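Local coordinates for protein blood group a-and b-cleaving endo-beta-galactosidase (Streptococcus pneumoniae, PDB 2YGL) that probably binds blood group carbohydrate antigens through tandem CBM51 modules, which belong to an enzyme that cleaves blood group A and B glycans, at residues L47-D52 with T130-F134. Numbering follows the deposited sequence.
Sequences LLTSDD and TQAQF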
loop_
_atom_site.group_PDB
_atom_site.type_symbol
_atom_site.label_atom_id
_atom_site.label_comp_id
_atom_site.label_asym_id
_atom_site.label_seq_id
_atom_site.Cartn_x
_atom_site.Cartn_y
_atom_site.Cartn_z
ATOM N N LEU A 47 20.399 -20.283 -15.881
ATOM C CA LEU A 47 21.501 -19.348 -16.052
ATOM C C LEU A 47 22.722 -19.798 -15.277
ATOM O O LEU A 47 22.612 -20.501 -14.264
ATOM C CB LEU A 47 21.094 -17.943 -15.593
ATOM C CG LEU A 47 20.196 -17.121 -16.519
ATOM C CD1 LEU A 47 19.757 -15.819 -15.845
ATOM C CD2 LEU A 47 20.902 -16.832 -17.830
ATOM N N LEU A 48 23.885 -19.386 -15.767
ATOM C CA LEU A 48 25.139 -19.584 -15.066
ATOM C C LEU A 48 25.228 -18.570 -13.930
ATOM O O LEU A 48 25.146 -17.361 -14.156
ATOM C CB LEU A 48 26.305 -19.398 -16.039
ATOM C CG LEU A 48 27.644 -20.088 -15.782
ATOM C CD1 LEU A 48 27.499 -21.604 -15.806
ATOM C CD2 LEU A 48 28.645 -19.638 -16.832
ATOM N N THR A 49 25.368 -19.065 -12.706
ATOM C CA THR A 49 25.538 -18.191 -11.549
ATOM C C THR A 49 27.010 -18.157 -11.120
ATOM O O THR A 49 27.886 -18.591 -11.874
ATOM C CB THR A 49 24.581 -18.574 -10.381
ATOM O OG1 THR A 49 24.660 -17.581 -9.351
ATOM C CG2 THR A 49 24.916 -19.936 -9.794
ATOM N N SER A 50 27.279 -17.634 -9.927
ATOM C CA SER A 50 28.641 -17.556 -9.406
ATOM C C SER A 50 29.260 -18.945 -9.251
ATOM O O SER A 50 28.555 -19.926 -8.993
ATOM C CB SER A 50 28.671 -16.800 -8.078
ATOM O OG SER A 50 30.002 -16.452 -7.742
ATOM N N ASP A 51 30.581 -19.010 -9.423
ATOM C CA ASP A 51 31.342 -20.268 -9.468
ATOM C C ASP A 51 30.929 -21.207 -10.601
ATOM O O ASP A 51 31.158 -22.418 -10.529
ATOM C CB ASP A 51 31.317 -20.997 -8.119
ATOM C CG ASP A 51 32.540 -20.703 -7.282
ATOM O OD1 ASP A 51 32.676 -19.554 -6.812
ATOM O OD2 ASP A 51 33.374 -21.618 -7.113
ATOM N N ASP A 52 30.334 -20.634 -11.648
ATOM C CA ASP A 52 29.895 -21.384 -12.831
ATOM C C ASP A 52 28.887 -22.501 -12.533
ATOM O O ASP A 52 28.804 -23.490 -13.267
ATOM C CB ASP A 52 31.100 -21.919 -13.622
ATOM C CG ASP A 52 31.753 -20.853 -14.482
ATOM O OD1 ASP A 52 31.177 -19.751 -14.613
ATOM O OD2 ASP A 52 32.839 -21.120 -15.038
ATOM N N THR A 130 28.614 -15.789 -19.921
ATOM C CA THR A 130 28.559 -14.648 -19.008
ATOM C C THR A 130 27.610 -14.973 -17.861
ATOM O O THR A 130 26.445 -15.325 -18.085
ATOM C CB THR A 130 28.103 -13.352 -19.704
ATOM O OG1 THR A 130 28.890 -13.137 -20.877
ATOM C CG2 THR A 130 28.267 -12.155 -18.773
ATOM N N GLN A 131 28.121 -14.865 -16.637
ATOM C CA GLN A 131 27.340 -15.156 -15.442
ATOM C C GLN A 131 26.206 -14.144 -15.267
ATOM O O GLN A 131 26.316 -12.997 -15.707
ATOM C CB GLN A 131 28.241 -15.201 -14.205
ATOM C CG GLN A 131 29.250 -16.352 -14.223
ATOM C CD GLN A 131 30.109 -16.420 -12.973
ATOM O OE1 GLN A 131 30.169 -15.470 -12.186
ATOM N NE2 GLN A 131 30.778 -17.552 -12.781
ATOM N N ALA A 132 25.119 -14.587 -14.639
ATOM C CA ALA A 132 23.899 -13.787 -14.509
ATOM C C ALA A 132 24.098 -12.510 -13.696
ATOM O O ALA A 132 24.864 -12.492 -12.734
ATOM C CB ALA A 132 22.790 -14.627 -13.900
ATOM N N GLN A 133 23.410 -11.445 -14.098
ATOM C CA GLN A 133 23.351 -10.216 -13.310
ATOM C C GLN A 133 21.994 -10.112 -12.624
ATOM O O GLN A 133 20.959 -10.364 -13.246
ATOM C CB GLN A 133 23.588 -8.982 -14.187
ATOM C CG GLN A 133 25.023 -8.818 -14.692
ATOM C CD GLN A 133 25.997 -8.372 -13.608
ATOM O OE1 GLN A 133 25.601 -7.818 -12.582
ATOM N NE2 GLN A 133 27.280 -8.604 -13.843
ATOM N N PHE A 134 22.010 -9.747 -11.343
ATOM C CA PHE A 134 20.787 -9.539 -10.569
ATOM C C PHE A 134 20.382 -8.071 -10.607
ATOM O O PHE A 134 21.194 -7.187 -10.321
ATOM C CB PHE A 134 20.978 -10.008 -9.119
ATOM C CG PHE A 134 19.768 -9.799 -8.237
ATOM C CD1 PHE A 134 18.594 -10.519 -8.454
ATOM C CD2 PHE A 134 19.813 -8.897 -7.178
ATOM C CE1 PHE A 134 17.480 -10.332 -7.638
ATOM C CE2 PHE A 134 18.704 -8.702 -6.353
ATOM C CZ PHE A 134 17.534 -9.422 -6.584
HETATM O O HOH W 1 24.206 -16.975 -17.311
HETATM O O HOH W 2 31.921 -15.607 -10.095
#
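Leu48 and Ala132 are joined by the one direct backbone hydrogen bond of this contact. Ala132 N donates to Leu48 O at 2.8 Å, and the C=O...N angle is 177°. Gln131 CA lies 3.4 Å from Leu48 O, in a CA-H...O contact. A water adds an indirect link: it accepts from Leu48 N and also bonds to Thr130 O, probably as donor.

The side-chain polar contact belongs to Gln131. Its chain is extended beyond CG (chi2 -178°), which carries the amide over to the turn that follows strand 45-48. NE2 donates to Asp52 OD1 at 2.9 Å. Asp52 OD1 lies close to the amide plane, but the amide meets the carboxylate from above its plane. The two planes stand 84° apart. Gln131 OE1 accepts from a second water, 2.7 Å away, which also bonds to Ser50 OG. Within the turn, Asp52 N makes a weak hydrogen bond to Thr49 O.

Apolar contact is slight. Leu47 CD1 touches Ala132 CB at 3.8 Å. Leu47 is buried, and its side chain also meets Tyr86, Val162 and Ala164. Leu48 CD2 approaches Gln131 CG at 4.2 Å.

The contact lies at the surface of the first NPCBM/NEW2 module. It joins the two-stranded hairpin 45-48/54-57 to the chain entering strand 133-138, which pairs with strand 82-87 in one sheet of this module's beta-sandwich. Both ends of the Gln131 amide are engaged, NE2 by the carboxylate and OE1 by water. This pairing supports the modelled amide orientation and ties the exposed turn to the sheet mainly through polar bonds.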